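Local coordinates for competence damage-inducible protein A (PDB 5V01) that is of unknown function but belongs to the CinA family, some of whose members (the PncC enzymes) deamidate nicotinamide mononucleotide, at residues P125-F131 against K142-F146; E89-Q93 against Q138-K142; H84-S88 against V111-A115; V92-S97 against W130-N134; I8-N14 against R159-A164. All blocks are in the same frame, centred on the assembly; numbering follows the deposited sequence. Where two conformers were deposited one is given.

How the interactions relate
Interactions 1 to 4 meet at one mixed sheet, while interaction 5 ties the N-terminal loop to helix 150-169, which packs on the sheet face carrying Phe-131 and Trp-133. Interaction 1, partly buried, is the hairpin of strands 128-135 and 138-145, with regular backbone bonds and two phenylalanine rings meeting on one face. Interactions 2 and 4 use the same helix, 89-103. It packs on strand 128-135 in the buried interaction 4, mostly by small apolar groups, and on strand 138-145 in the surface interaction 2, mostly by polar groups and water. Interaction 3 is also near the surface and holds the loop before that helix to the end of strand 107-113. Interaction 5 is partly buried and relies on an arginine, carboxylates and waters.

Interaction 1: residues P125-F131 against K142-F146; sequences PAGTVWF and KRMCF
Phe-131 and Lys-142 are a hydrogen-bonded pair in the antiparallel beta hairpin of strands 128-135 and 138-145. Phe-131 N gives to Lys-142 O at 2.9 Å, and Lys-142 N gives back to Phe-131 O. Val-129 and Met-144 form a second hydrogen-bonded pair, with two backbone bonds.

The Phe-131 side chain starts with CB, 3.7 Å from Lys-142 O. CG stands beside the backbone N (chi1 -63°), which sends the ring along the hairpin toward Phe-146. CD1 has Lys-142 O at the ring edge, in plane. CE1 meets Met-144 CG at 3.7 Å. At the tip, CZ lies 3.8 Å from Phe-146 CE2, and the two rings meet edge to edge. Val-129 CG2 touches the Phe-146 edge as well. Tyr-160 of helix 150-169 makes a T-shaped contact with Phe-131.

On the face that carries Trp-130, Arg-143 CB makes a CH-pi contact, described here for one of two arginine conformers. It sits 3.6 Å from the centroid of the six-membered ring of Trp-130, 10° off the normal. A type II turn leads into the hairpin, and its Pro-125 O accepts from both Thr-128 N and Thr-128 OG1, the latter at 2.7 Å.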
# COMPACT_ATOMS: atom_id res chain seq x y z
N PRO A 125 6.77 -5.45 -23.29
CA PRO A 125 5.39 -5.05 -23.59
C PRO A 125 4.60 -4.59 -22.37
O PRO A 125 4.78 -5.14 -21.27
CB PRO A 125 4.76 -6.34 -24.13
CG PRO A 125 5.89 -7.21 -24.53
CD PRO A 125 7.01 -6.87 -23.61
N ALA A 126 3.72 -3.61 -22.58
CA ALA A 126 2.72 -3.23 -21.58
C ALA A 126 1.93 -4.48 -21.20
O ALA A 126 1.60 -5.29 -22.06
CB ALA A 126 1.79 -2.16 -22.12
N GLY A 127 1.67 -4.63 -19.92
CA GLY A 127 0.98 -5.81 -19.41
C GLY A 127 1.90 -6.85 -18.80
O GLY A 127 1.43 -7.79 -18.16
N THR A 128 3.21 -6.70 -18.98
CA THR A 128 4.18 -7.62 -18.41
C THR A 128 4.36 -7.35 -16.92
O THR A 128 4.67 -6.23 -16.53
CB THR A 128 5.55 -7.47 -19.07
OG1 THR A 128 5.43 -7.62 -20.49
CG2 THR A 128 6.53 -8.52 -18.51
N VAL A 129 4.17 -8.38 -16.10
CA VAL A 129 4.26 -8.25 -14.65
C VAL A 129 5.06 -9.42 -14.08
O VAL A 129 4.78 -10.59 -14.41
CB VAL A 129 2.86 -8.21 -13.99
CG1 VAL A 129 3.01 -7.99 -12.48
CG2 VAL A 129 1.98 -7.14 -14.61
N TRP A 130 6.07 -9.10 -13.27
CA TRP A 130 6.84 -10.07 -12.51
C TRP A 130 6.32 -10.19 -11.07
O TRP A 130 5.97 -9.19 -10.44
CB TRP A 130 8.33 -9.71 -12.48
CG TRP A 130 9.11 -10.18 -13.68
CD1 TRP A 130 9.45 -9.45 -14.79
CD2 TRP A 130 9.66 -11.48 -13.87
NE1 TRP A 130 10.16 -10.22 -15.67
CE2 TRP A 130 10.32 -11.47 -15.13
CE3 TRP A 130 9.67 -12.65 -13.10
CZ2 TRP A 130 10.99 -12.60 -15.63
CZ3 TRP A 130 10.32 -13.77 -13.62
CH2 TRP A 130 10.98 -13.73 -14.86
N PHE A 131 6.31 -11.42 -10.59
CA PHE A 131 5.88 -11.78 -9.26
C PHE A 131 6.97 -12.53 -8.55
O PHE A 131 7.65 -13.37 -9.20
CB PHE A 131 4.66 -12.72 -9.34
CG PHE A 131 3.45 -12.09 -9.98
CD1 PHE A 131 3.33 -12.06 -11.35
CD2 PHE A 131 2.45 -11.51 -9.20
CE1 PHE A 131 2.24 -11.46 -11.95
CE2 PHE A 131 1.35 -10.91 -9.79
CZ PHE A 131 1.23 -10.89 -11.16
N LYS A 142 7.59 -15.58 -11.19
CA LYS A 142 6.79 -15.82 -12.39
C LYS A 142 6.58 -14.55 -13.16
O LYS A 142 6.25 -13.52 -12.56
CB LYS A 142 5.42 -16.40 -12.01
CG LYS A 142 4.46 -16.66 -13.17
CD LYS A 142 4.76 -18.00 -13.81
CE LYS A 142 3.63 -18.45 -14.72
NZ LYS A 142 3.87 -18.05 -16.12
N ARG A 143 6.77 -14.61 -14.47
CA ARG A 143 6.45 -13.52 -15.39
C ARG A 143 5.12 -13.82 -16.05
O ARG A 143 4.92 -14.92 -16.58
CB ARG A 143 7.53 -13.40 -16.46
CG ARG A 143 7.29 -12.31 -17.49
CD ARG A 143 8.37 -12.34 -18.57
NE ARG A 143 8.25 -11.24 -19.53
CZ ARG A 143 7.39 -11.22 -20.54
NH1 ARG A 143 6.56 -12.24 -20.74
NH2 ARG A 143 7.34 -10.17 -21.37
N MET A 144 4.22 -12.84 -16.02
CA MET A 144 2.90 -12.93 -16.68
C MET A 144 2.76 -11.78 -17.68
O MET A 144 3.42 -10.75 -17.52
CB MET A 144 1.76 -12.85 -15.66
CG MET A 144 1.72 -13.99 -14.66
SD MET A 144 1.32 -15.56 -15.44
CE MET A 144 -0.43 -15.37 -15.79
N CYS A 145 1.96 -11.96 -18.73
CA CYS A 145 1.57 -10.82 -19.60
C CYS A 145 0.05 -10.75 -19.69
O CYS A 145 -0.57 -11.56 -20.37
CB CYS A 145 2.22 -10.88 -21.00
SG CYS A 145 2.36 -9.26 -21.84
N PHE A 146 -0.52 -9.76 -19.00
CA PHE A 146 -1.97 -9.57 -18.88
C PHE A 146 -2.47 -8.62 -19.94
O PHE A 146 -1.79 -7.64 -20.29
CB PHE A 146 -2.31 -8.99 -17.51
CG PHE A 146 -1.91 -9.85 -16.36
CD1 PHE A 146 -2.57 -11.04 -16.09
CD2 PHE A 146 -0.89 -9.46 -15.52
CE1 PHE A 146 -2.20 -11.83 -15.01
CE2 PHE A 146 -0.51 -10.24 -14.44
CZ PHE A 146 -1.17 -11.43 -14.18
O HOH W 1 10.83 -9.39 -18.42

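Interaction 2: residues E89-Q93 against Q138-K142; sequences EACVQ and QTETK
Thr-141 OG1 donates to Glu-89 OE2 at 2.6 Å, a short and direct bond between helix and sheet. The contact is helix-on-sheet packing: the first turn of helix 89-103 lies against strand 138-145, an outermost strand of the mixed sheet within this chain. The hydroxyl meets the carboxylate on its anti side, 18° out of the carboxylate plane.

Both side chains are set for this bond. Glu-89 CG is anti to the backbone N (chi1 -173°), and the chain runs extended beyond it to bring OE2 to the strand. A chi1 of 63° tucks Thr-141 OG1 between its own N and C, facing the helix, while its methyl lies beside the N. The Glu-89 chain comes in across the threonine. Thr-141 CG2 then fits between two helix residues, with Glu-89 CG at 3.8 Å and Gln-93 CG at 3.9 Å. Val-92 CG2 is a looser neighbour of the same methyl. Trp-130 of strand 128-135 borders both Glu-89 and Thr-141.

Glu-89 is in the first turn of its helix, right after the N-cap residue Ser-88. Its negative charge there would probably be favoured by the helix dipole.

Toward Thr-139 the partners are further apart and water fills in. One water links Gln-93 O with Thr-139 OG1. A second accepts from Gln-93 NE2 at 2.8 Å and donates to Thr-139 O at 2.9 Å.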
# COMPACT_ATOMS: atom_id res chain seq x y z
N GLU A 89 12.91 -10.38 -12.90
CA GLU A 89 13.07 -11.38 -11.86
C GLU A 89 13.98 -10.91 -10.72
O GLU A 89 13.64 -11.05 -9.55
CB GLU A 89 13.63 -12.67 -12.46
CG GLU A 89 13.65 -13.81 -11.47
CD GLU A 89 14.12 -15.13 -12.03
OE1 GLU A 89 15.09 -15.13 -12.79
OE2 GLU A 89 13.55 -16.16 -11.66
N ALA A 90 15.15 -10.35 -11.05
CA ALA A 90 16.09 -9.95 -10.02
C ALA A 90 15.53 -8.88 -9.10
O ALA A 90 15.72 -8.92 -7.88
CB ALA A 90 17.39 -9.47 -10.65
N CYS A 91 14.80 -7.93 -9.67
CA CYS A 91 14.20 -6.88 -8.85
C CYS A 91 13.14 -7.43 -7.91
O CYS A 91 13.16 -7.11 -6.72
CB CYS A 91 13.60 -5.79 -9.70
SG CYS A 91 12.90 -4.46 -8.68
N VAL A 92 12.21 -8.24 -8.42
CA VAL A 92 11.17 -8.76 -7.52
C VAL A 92 11.77 -9.67 -6.44
O VAL A 92 11.30 -9.69 -5.31
CB VAL A 92 9.95 -9.42 -8.23
CG1 VAL A 92 9.11 -8.37 -8.94
CG2 VAL A 92 10.32 -10.60 -9.12
N GLN A 93 12.84 -10.42 -6.78
CA GLN A 93 13.55 -11.18 -5.73
C GLN A 93 14.04 -10.24 -4.62
O GLN A 93 13.79 -10.49 -3.44
CB GLN A 93 14.73 -11.96 -6.29
CG GLN A 93 14.33 -13.15 -7.12
CD GLN A 93 15.46 -13.75 -7.92
OE1 GLN A 93 16.40 -13.06 -8.31
NE2 GLN A 93 15.36 -15.04 -8.16
N GLN A 138 12.67 -19.03 0.77
CA GLN A 138 12.52 -19.87 -0.43
C GLN A 138 11.67 -18.99 -1.37
O GLN A 138 10.51 -18.76 -1.08
CB GLN A 138 11.88 -21.25 -0.11
CG GLN A 138 12.63 -22.47 -0.66
CD GLN A 138 14.02 -22.67 -0.04
OE1 GLN A 138 14.22 -22.45 1.16
NE2 GLN A 138 14.97 -23.09 -0.86
N THR A 139 12.27 -18.47 -2.45
CA THR A 139 11.60 -17.56 -3.41
C THR A 139 11.38 -18.20 -4.77
O THR A 139 12.30 -18.76 -5.37
CB THR A 139 12.39 -16.24 -3.62
OG1 THR A 139 12.58 -15.60 -2.36
CG2 THR A 139 11.63 -15.25 -4.54
N GLU A 140 10.14 -18.14 -5.23
CA GLU A 140 9.76 -18.51 -6.57
C GLU A 140 9.29 -17.27 -7.30
O GLU A 140 8.68 -16.37 -6.68
CB GLU A 140 8.61 -19.52 -6.54
CG GLU A 140 8.98 -20.89 -6.02
CD GLU A 140 7.82 -21.69 -5.44
OE1 GLU A 140 6.63 -21.33 -5.59
OE2 GLU A 140 8.12 -22.73 -4.82
N THR A 141 9.52 -17.23 -8.60
CA THR A 141 9.12 -16.09 -9.41
C THR A 141 8.32 -16.52 -10.62
O THR A 141 8.39 -17.68 -11.05
CB THR A 141 10.34 -15.29 -9.90
OG1 THR A 141 11.13 -16.15 -10.76
CG2 THR A 141 11.15 -14.79 -8.72
N LYS A 142 7.59 -15.58 -11.19
CA LYS A 142 6.79 -15.82 -12.39
C LYS A 142 6.58 -14.55 -13.16
O LYS A 142 6.25 -13.52 -12.56
CB LYS A 142 5.42 -16.40 -12.01
CG LYS A 142 4.46 -16.66 -13.17
CD LYS A 142 4.76 -18.00 -13.81
CE LYS A 142 3.63 -18.45 -14.72
NZ LYS A 142 3.87 -18.05 -16.12
O HOH W 2 14.56 -13.40 -3.00
O HOH W 3 13.81 -17.21 -7.31

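Interaction 3: residues H84-S88 against V111-A115; sequences HSAVS and VSGYA
The Tyr-114 ring carries Val-87 on one face and a water at its edge. Val-87 CG2 makes a CH-pi contact, 3.6 Å from the ring centroid and 18° off the normal, shifted toward the rim. Val-87 CB adds a touch at 3.5 Å to Tyr-114 CE2. Val-87 CG2 also packs on the Gly-113 backbone. The water lies in the ring plane, 2.7 Å from Tyr-114 OH, and donates to Ser-85 OG at 2.7 Å.

Ser-85 OG is gripped further within its own loop. It gives to His-84 O and accepts from Val-87 N, which makes an ST turn. Ser-88 OG gives to Ser-85 O and also N-caps helix 89-103 through Cys-91 N.

The direct polar link across the contact is Ser-112 OG to Ala-86 O, at 2.7 Å. A chi1 of -174° swings the hydroxyl off the strand to this loop carbonyl, which it meets from well above the plane, 57° out of it.

The contact thus joins the loop between helices 78-84 and 89-103 to the end of strand 107-113. A strand hydroxyl satisfies a carbonyl of the irregular loop, whereas Tyr-114 OH reaches Ser-85 through water. This implies a direct link on the Ser-112 side and a water-mediated one at the phenol.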
# COMPACT_ATOMS: atom_id res chain seq x y z
N HIS A 84 19.06 -4.97 -14.92
CA HIS A 84 17.84 -5.76 -15.17
C HIS A 84 16.56 -4.94 -15.26
O HIS A 84 15.57 -5.46 -15.77
CB HIS A 84 17.68 -6.85 -14.10
CG HIS A 84 18.85 -7.78 -13.99
ND1 HIS A 84 19.03 -8.84 -14.86
CD2 HIS A 84 19.86 -7.86 -13.09
CE1 HIS A 84 20.13 -9.49 -14.52
NE2 HIS A 84 20.65 -8.92 -13.45
N SER A 85 16.58 -3.69 -14.78
CA SER A 85 15.40 -2.84 -14.63
C SER A 85 14.55 -3.28 -13.46
O SER A 85 14.72 -4.37 -12.91
CB SER A 85 14.54 -2.75 -15.90
OG SER A 85 13.56 -3.78 -15.95
N ALA A 86 13.61 -2.42 -13.09
CA ALA A 86 12.69 -2.74 -12.01
C ALA A 86 11.67 -3.84 -12.38
O ALA A 86 11.11 -4.47 -11.47
CB ALA A 86 11.96 -1.50 -11.57
N VAL A 87 11.42 -4.04 -13.67
CA VAL A 87 10.49 -5.08 -14.13
C VAL A 87 11.35 -6.25 -14.56
O VAL A 87 11.73 -6.39 -15.72
CB VAL A 87 9.54 -4.57 -15.22
CG1 VAL A 87 8.62 -5.68 -15.72
CG2 VAL A 87 8.71 -3.42 -14.68
N SER A 88 11.68 -7.07 -13.58
CA SER A 88 12.61 -8.17 -13.76
C SER A 88 12.50 -9.15 -12.62
O SER A 88 12.06 -8.82 -11.50
CB SER A 88 14.05 -7.65 -13.85
OG SER A 88 14.49 -7.10 -12.61
N VAL A 111 5.55 -7.54 -6.42
CA VAL A 111 4.95 -7.44 -7.75
C VAL A 111 5.54 -6.20 -8.41
O VAL A 111 5.51 -5.13 -7.84
CB VAL A 111 3.42 -7.32 -7.68
CG1 VAL A 111 2.83 -7.31 -9.08
CG2 VAL A 111 2.81 -8.43 -6.85
N SER A 112 6.06 -6.35 -9.62
CA SER A 112 6.60 -5.23 -10.39
C SER A 112 6.33 -5.45 -11.86
O SER A 112 6.72 -6.49 -12.39
CB SER A 112 8.09 -5.09 -10.13
OG SER A 112 8.61 -3.93 -10.75
N GLY A 113 5.71 -4.48 -12.51
CA GLY A 113 5.34 -4.62 -13.90
C GLY A 113 5.09 -3.30 -14.59
O GLY A 113 5.29 -2.22 -14.02
N TYR A 114 4.69 -3.41 -15.86
CA TYR A 114 4.23 -2.29 -16.67
C TYR A 114 2.73 -2.49 -16.85
O TYR A 114 2.30 -3.35 -17.63
CB TYR A 114 4.92 -2.24 -18.04
CG TYR A 114 6.41 -2.04 -17.94
CD1 TYR A 114 6.95 -0.83 -17.50
CD2 TYR A 114 7.28 -3.09 -18.27
CE1 TYR A 114 8.32 -0.66 -17.39
CE2 TYR A 114 8.66 -2.92 -18.17
CZ TYR A 114 9.16 -1.71 -17.72
OH TYR A 114 10.52 -1.54 -17.62
N ALA A 115 1.93 -1.73 -16.10
CA ALA A 115 0.47 -1.86 -16.18
C ALA A 115 -0.08 -1.21 -17.44
O ALA A 115 -1.10 -1.66 -17.96
CB ALA A 115 -0.19 -1.28 -14.94
O HOH W 4 12.03 -3.68 -18.15

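Interaction 4: residues V92-S97 against W130-N134; sequences VQEMSS and WFAWN
The apolar contacts centre on Val-92. Its CG1 lies 3.9 Å from Trp-130 CB and also touches Trp-130 O. Its CG2 meets Ala-132 CB at 3.9 Å. The first torsion of Val-92 (chi1 -70°) puts CG1 beside the backbone N and CG2 between N and the carbonyl carbon, and both methyls meet the strand. Ala-132 CB fits close against the helix backbone, 3.5 Å from Val-92 O. One turn on, Ser-96 CB lies 4.0 Å from the same Ala-132 CB. Small residues here let the helix come near the sheet.

The polar contacts gather at Ser-96 OG. It gives to Gln-93 O, one turn back, at 2.8 Å, and that carbonyl also takes the helical bond from Ser-97 N. Ser-96 OG accepts from Asn-134 ND2 at 3.3 Å; this bond is weak but fairly straight (158°). The other end of the amide, Asn-134 OD1, accepts from Gly-137 N in the hairpin turn. A water also accepts from Asn-134 ND2 and bonds Ser-97 OG.

The helix and strand segments run 39° apart, with axes 7.7 Å from each other. Helix 89-103 also touches strand 107-113, through Val-92 and Met-95. Phe-131 and Trp-133 point to the other face of the sheet, where they pack on helix 150-169. Strand 128-135 is therefore sandwiched between two helices.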
# COMPACT_ATOMS: atom_id res chain seq x y z
N VAL A 92 12.21 -8.24 -8.42
CA VAL A 92 11.17 -8.76 -7.52
C VAL A 92 11.77 -9.67 -6.44
O VAL A 92 11.30 -9.69 -5.31
CB VAL A 92 9.95 -9.42 -8.23
CG1 VAL A 92 9.11 -8.37 -8.94
CG2 VAL A 92 10.32 -10.60 -9.12
N GLN A 93 12.84 -10.42 -6.78
CA GLN A 93 13.55 -11.18 -5.73
C GLN A 93 14.04 -10.24 -4.62
O GLN A 93 13.79 -10.49 -3.44
CB GLN A 93 14.73 -11.96 -6.29
CG GLN A 93 14.33 -13.15 -7.12
CD GLN A 93 15.46 -13.75 -7.92
OE1 GLN A 93 16.40 -13.06 -8.31
NE2 GLN A 93 15.36 -15.04 -8.16
N GLU A 94 14.73 -9.17 -5.01
CA GLU A 94 15.28 -8.27 -4.01
C GLU A 94 14.19 -7.49 -3.26
O GLU A 94 14.32 -7.26 -2.05
CB GLU A 94 16.31 -7.32 -4.63
CG GLU A 94 17.58 -8.05 -5.07
CD GLU A 94 18.64 -7.13 -5.61
OE1 GLU A 94 18.55 -5.93 -5.40
OE2 GLU A 94 19.61 -7.59 -6.24
N MET A 95 13.12 -7.12 -3.96
CA MET A 95 11.98 -6.46 -3.28
C MET A 95 11.39 -7.39 -2.21
O MET A 95 11.12 -6.95 -1.09
CB MET A 95 10.87 -6.11 -4.28
CG MET A 95 11.18 -4.95 -5.17
SD MET A 95 9.94 -4.65 -6.44
CE MET A 95 8.57 -4.05 -5.46
N SER A 96 11.21 -8.67 -2.57
CA SER A 96 10.60 -9.62 -1.65
C SER A 96 11.49 -9.83 -0.42
O SER A 96 11.00 -9.89 0.69
CB SER A 96 10.26 -10.95 -2.34
OG SER A 96 11.40 -11.76 -2.57
N SER A 97 12.81 -9.92 -0.64
CA SER A 97 13.72 -10.06 0.48
C SER A 97 13.72 -8.83 1.39
O SER A 97 13.74 -8.97 2.63
CB SER A 97 15.15 -10.33 -0.02
OG SER A 97 15.21 -11.53 -0.73
N TRP A 130 6.07 -9.10 -13.27
CA TRP A 130 6.84 -10.07 -12.51
C TRP A 130 6.32 -10.19 -11.07
O TRP A 130 5.97 -9.19 -10.44
CB TRP A 130 8.33 -9.71 -12.48
CG TRP A 130 9.11 -10.18 -13.68
CD1 TRP A 130 9.45 -9.45 -14.79
CD2 TRP A 130 9.66 -11.48 -13.87
NE1 TRP A 130 10.16 -10.22 -15.67
CE2 TRP A 130 10.32 -11.47 -15.13
CE3 TRP A 130 9.67 -12.65 -13.10
CZ2 TRP A 130 10.99 -12.60 -15.63
CZ3 TRP A 130 10.32 -13.77 -13.62
CH2 TRP A 130 10.98 -13.73 -14.86
N PHE A 131 6.31 -11.42 -10.59
CA PHE A 131 5.88 -11.78 -9.26
C PHE A 131 6.97 -12.53 -8.55
O PHE A 131 7.65 -13.37 -9.20
CB PHE A 131 4.66 -12.72 -9.34
CG PHE A 131 3.45 -12.09 -9.98
CD1 PHE A 131 3.33 -12.06 -11.35
CD2 PHE A 131 2.45 -11.51 -9.20
CE1 PHE A 131 2.24 -11.46 -11.95
CE2 PHE A 131 1.35 -10.91 -9.79
CZ PHE A 131 1.23 -10.89 -11.16
N ALA A 132 7.11 -12.32 -7.24
CA ALA A 132 7.91 -13.16 -6.36
C ALA A 132 7.10 -13.54 -5.13
O ALA A 132 6.43 -12.67 -4.55
CB ALA A 132 9.17 -12.45 -5.93
N TRP A 133 7.15 -14.82 -4.75
CA TRP A 133 6.57 -15.29 -3.50
C TRP A 133 7.74 -15.88 -2.73
O TRP A 133 8.39 -16.83 -3.20
CB TRP A 133 5.47 -16.34 -3.73
CG TRP A 133 4.35 -15.92 -4.58
CD1 TRP A 133 3.09 -15.51 -4.16
CD2 TRP A 133 4.30 -15.92 -6.01
NE1 TRP A 133 2.30 -15.25 -5.24
CE2 TRP A 133 3.01 -15.47 -6.38
CE3 TRP A 133 5.21 -16.29 -7.02
CZ2 TRP A 133 2.61 -15.36 -7.72
CZ3 TRP A 133 4.80 -16.17 -8.34
CH2 TRP A 133 3.53 -15.73 -8.68
N ASN A 134 8.04 -15.30 -1.58
CA ASN A 134 9.20 -15.61 -0.77
C ASN A 134 8.69 -16.19 0.55
O ASN A 134 8.10 -15.47 1.34
CB ASN A 134 10.04 -14.35 -0.63
CG ASN A 134 11.27 -14.52 0.24
OD1 ASN A 134 11.38 -15.46 1.03
ND2 ASN A 134 12.18 -13.57 0.12
O HOH W 5 14.85 -13.41 1.73

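Interaction 5: residues I8-N14 against R159-A164; sequences IDSDANN and RYALAA
Arg-159 NH2 forms a salt bridge with Asp-11 OD1 at 2.7 Å, joining the N-terminal loop to helix 150-169. The carboxylate is met on its anti side, and the two flat groups are turned 61° apart. Arg-159 has two conformers; this account holds for one of them.

Waters meet all three guanidinium nitrogens. One donates to Ile-8 O and has three donors around it, Arg-159 NE, Ser-10 N and Asn-13 ND2, each 3.2 Å away, which probably share its lone pairs. Asn-13 ND2 also gives to Glu-7 O. A second water donates to Asp-9 OD1 at 2.7 Å and takes a weak bond from Arg-159 NH2. A third donates to Asn-13 O and accepts from Arg-159 NH1 at 3.3 Å.

Ser-10 O lies over the guanidinium face but is not bonded to it. It accepts from Asn-13 N in a type I turn. Ser-10 OG accepts from Ala-12 N, an ST turn, and Asn-14 OD1 N-caps helix 15-29 through Glu-17 N.

The apolar part is smaller. Ile-8 CG2 lies 3.7 Å from Ala-163 CB and 3.8 Å from Tyr-160 CE1. Asp-9 CB also touches Tyr-160 CD1, at 3.7 Å.

Asp-9 and Asp-11 would both stabilise the positive charge, Asp-9 from further off. In this conformer, one salt bridge and several shared waters make a hydrated junction, with Ile-8 adding an apolar contact beside it.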
# COMPACT_ATOMS: atom_id res chain seq x y z
N ILE A 8 -5.50 -20.46 -11.94
CA ILE A 8 -4.82 -19.45 -11.12
C ILE A 8 -4.94 -18.07 -11.76
O ILE A 8 -5.17 -17.10 -11.07
CB ILE A 8 -3.33 -19.83 -10.87
CG1 ILE A 8 -3.21 -21.29 -10.40
CG2 ILE A 8 -2.68 -18.88 -9.86
CD1 ILE A 8 -3.86 -21.61 -9.06
N ASP A 9 -4.81 -17.99 -13.09
CA ASP A 9 -5.03 -16.73 -13.84
C ASP A 9 -6.37 -16.80 -14.56
O ASP A 9 -6.45 -17.21 -15.72
CB ASP A 9 -3.92 -16.49 -14.88
CG ASP A 9 -4.11 -15.17 -15.64
OD1 ASP A 9 -4.67 -14.20 -15.07
OD2 ASP A 9 -3.70 -15.09 -16.82
N SER A 10 -7.43 -16.42 -13.84
CA SER A 10 -8.79 -16.64 -14.31
C SER A 10 -9.71 -15.56 -13.81
O SER A 10 -9.74 -15.28 -12.62
CB SER A 10 -9.30 -17.98 -13.78
OG SER A 10 -10.61 -18.24 -14.26
N ASP A 11 -10.51 -15.01 -14.72
CA ASP A 11 -11.58 -14.07 -14.37
C ASP A 11 -12.70 -14.74 -13.57
O ASP A 11 -13.54 -14.04 -13.01
CB ASP A 11 -12.14 -13.40 -15.63
CG ASP A 11 -11.12 -12.48 -16.33
OD1 ASP A 11 -9.96 -12.38 -15.87
OD2 ASP A 11 -11.48 -11.86 -17.35
N ALA A 12 -12.71 -16.07 -13.52
CA ALA A 12 -13.61 -16.84 -12.65
C ALA A 12 -13.20 -16.82 -11.17
O ALA A 12 -13.96 -17.30 -10.32
CB ALA A 12 -13.71 -18.27 -13.14
N ASN A 13 -12.02 -16.31 -10.85
CA ASN A 13 -11.63 -16.04 -9.45
C ASN A 13 -12.12 -14.67 -9.03
O ASN A 13 -12.33 -13.79 -9.87
CB ASN A 13 -10.11 -16.10 -9.24
CG ASN A 13 -9.54 -17.48 -9.44
OD1 ASN A 13 -10.16 -18.48 -9.07
ND2 ASN A 13 -8.34 -17.55 -10.01
N ASN A 14 -12.35 -14.54 -7.72
CA ASN A 14 -12.80 -13.28 -7.14
C ASN A 14 -11.84 -12.89 -6.01
O ASN A 14 -11.53 -13.68 -5.12
CB ASN A 14 -14.22 -13.43 -6.59
CG ASN A 14 -14.68 -12.20 -5.87
OD1 ASN A 14 -14.51 -12.09 -4.64
ND2 ASN A 14 -15.24 -11.24 -6.62
N ARG A 159 -5.23 -10.28 -8.39
CA ARG A 159 -5.94 -11.56 -8.31
C ARG A 159 -4.96 -12.73 -8.51
O ARG A 159 -5.01 -13.72 -7.78
CB ARG A 159 -7.06 -11.59 -9.35
CG ARG A 159 -8.29 -12.40 -8.99
CD ARG A 159 -9.30 -12.26 -10.12
NE ARG A 159 -8.68 -12.58 -11.40
CZ ARG A 159 -9.08 -12.13 -12.58
NH1 ARG A 159 -10.13 -11.32 -12.67
NH2 ARG A 159 -8.43 -12.50 -13.68
N TYR A 160 -4.05 -12.60 -9.47
CA TYR A 160 -3.08 -13.67 -9.74
C TYR A 160 -2.17 -13.88 -8.54
O TYR A 160 -1.88 -15.00 -8.15
CB TYR A 160 -2.26 -13.34 -10.99
CG TYR A 160 -1.33 -14.46 -11.37
CD1 TYR A 160 -1.82 -15.57 -12.01
CD2 TYR A 160 0.02 -14.44 -11.01
CE1 TYR A 160 -1.00 -16.62 -12.34
CE2 TYR A 160 0.83 -15.50 -11.34
CZ TYR A 160 0.31 -16.59 -12.00
OH TYR A 160 1.09 -17.67 -12.34
N ALA A 161 -1.67 -12.78 -7.97
CA ALA A 161 -0.80 -12.89 -6.81
C ALA A 161 -1.45 -13.67 -5.68
O ALA A 161 -0.82 -14.51 -5.04
CB ALA A 161 -0.37 -11.52 -6.31
N LEU A 162 -2.73 -13.37 -5.45
CA LEU A 162 -3.48 -14.01 -4.39
C LEU A 162 -3.84 -15.46 -4.71
O LEU A 162 -3.79 -16.31 -3.83
CB LEU A 162 -4.75 -13.22 -4.06
CG LEU A 162 -4.51 -11.84 -3.43
CD1 LEU A 162 -5.78 -10.99 -3.53
CD2 LEU A 162 -4.04 -11.97 -1.98
N ALA A 163 -4.26 -15.72 -5.95
CA ALA A 163 -4.63 -17.09 -6.35
C ALA A 163 -3.41 -17.99 -6.26
O ALA A 163 -3.49 -19.12 -5.76
CB ALA A 163 -5.21 -17.10 -7.75
N ALA A 164 -2.26 -17.50 -6.72
CA ALA A 164 -1.03 -18.30 -6.63
C ALA A 164 -0.61 -18.52 -5.17
O ALA A 164 -0.18 -19.60 -4.77
CB ALA A 164 0.09 -17.64 -7.41
O HOH W 6 -6.59 -15.04 -11.05
O HOH W 7 -5.54 -12.94 -12.81
O HOH W 8 -12.98 -11.29 -11.02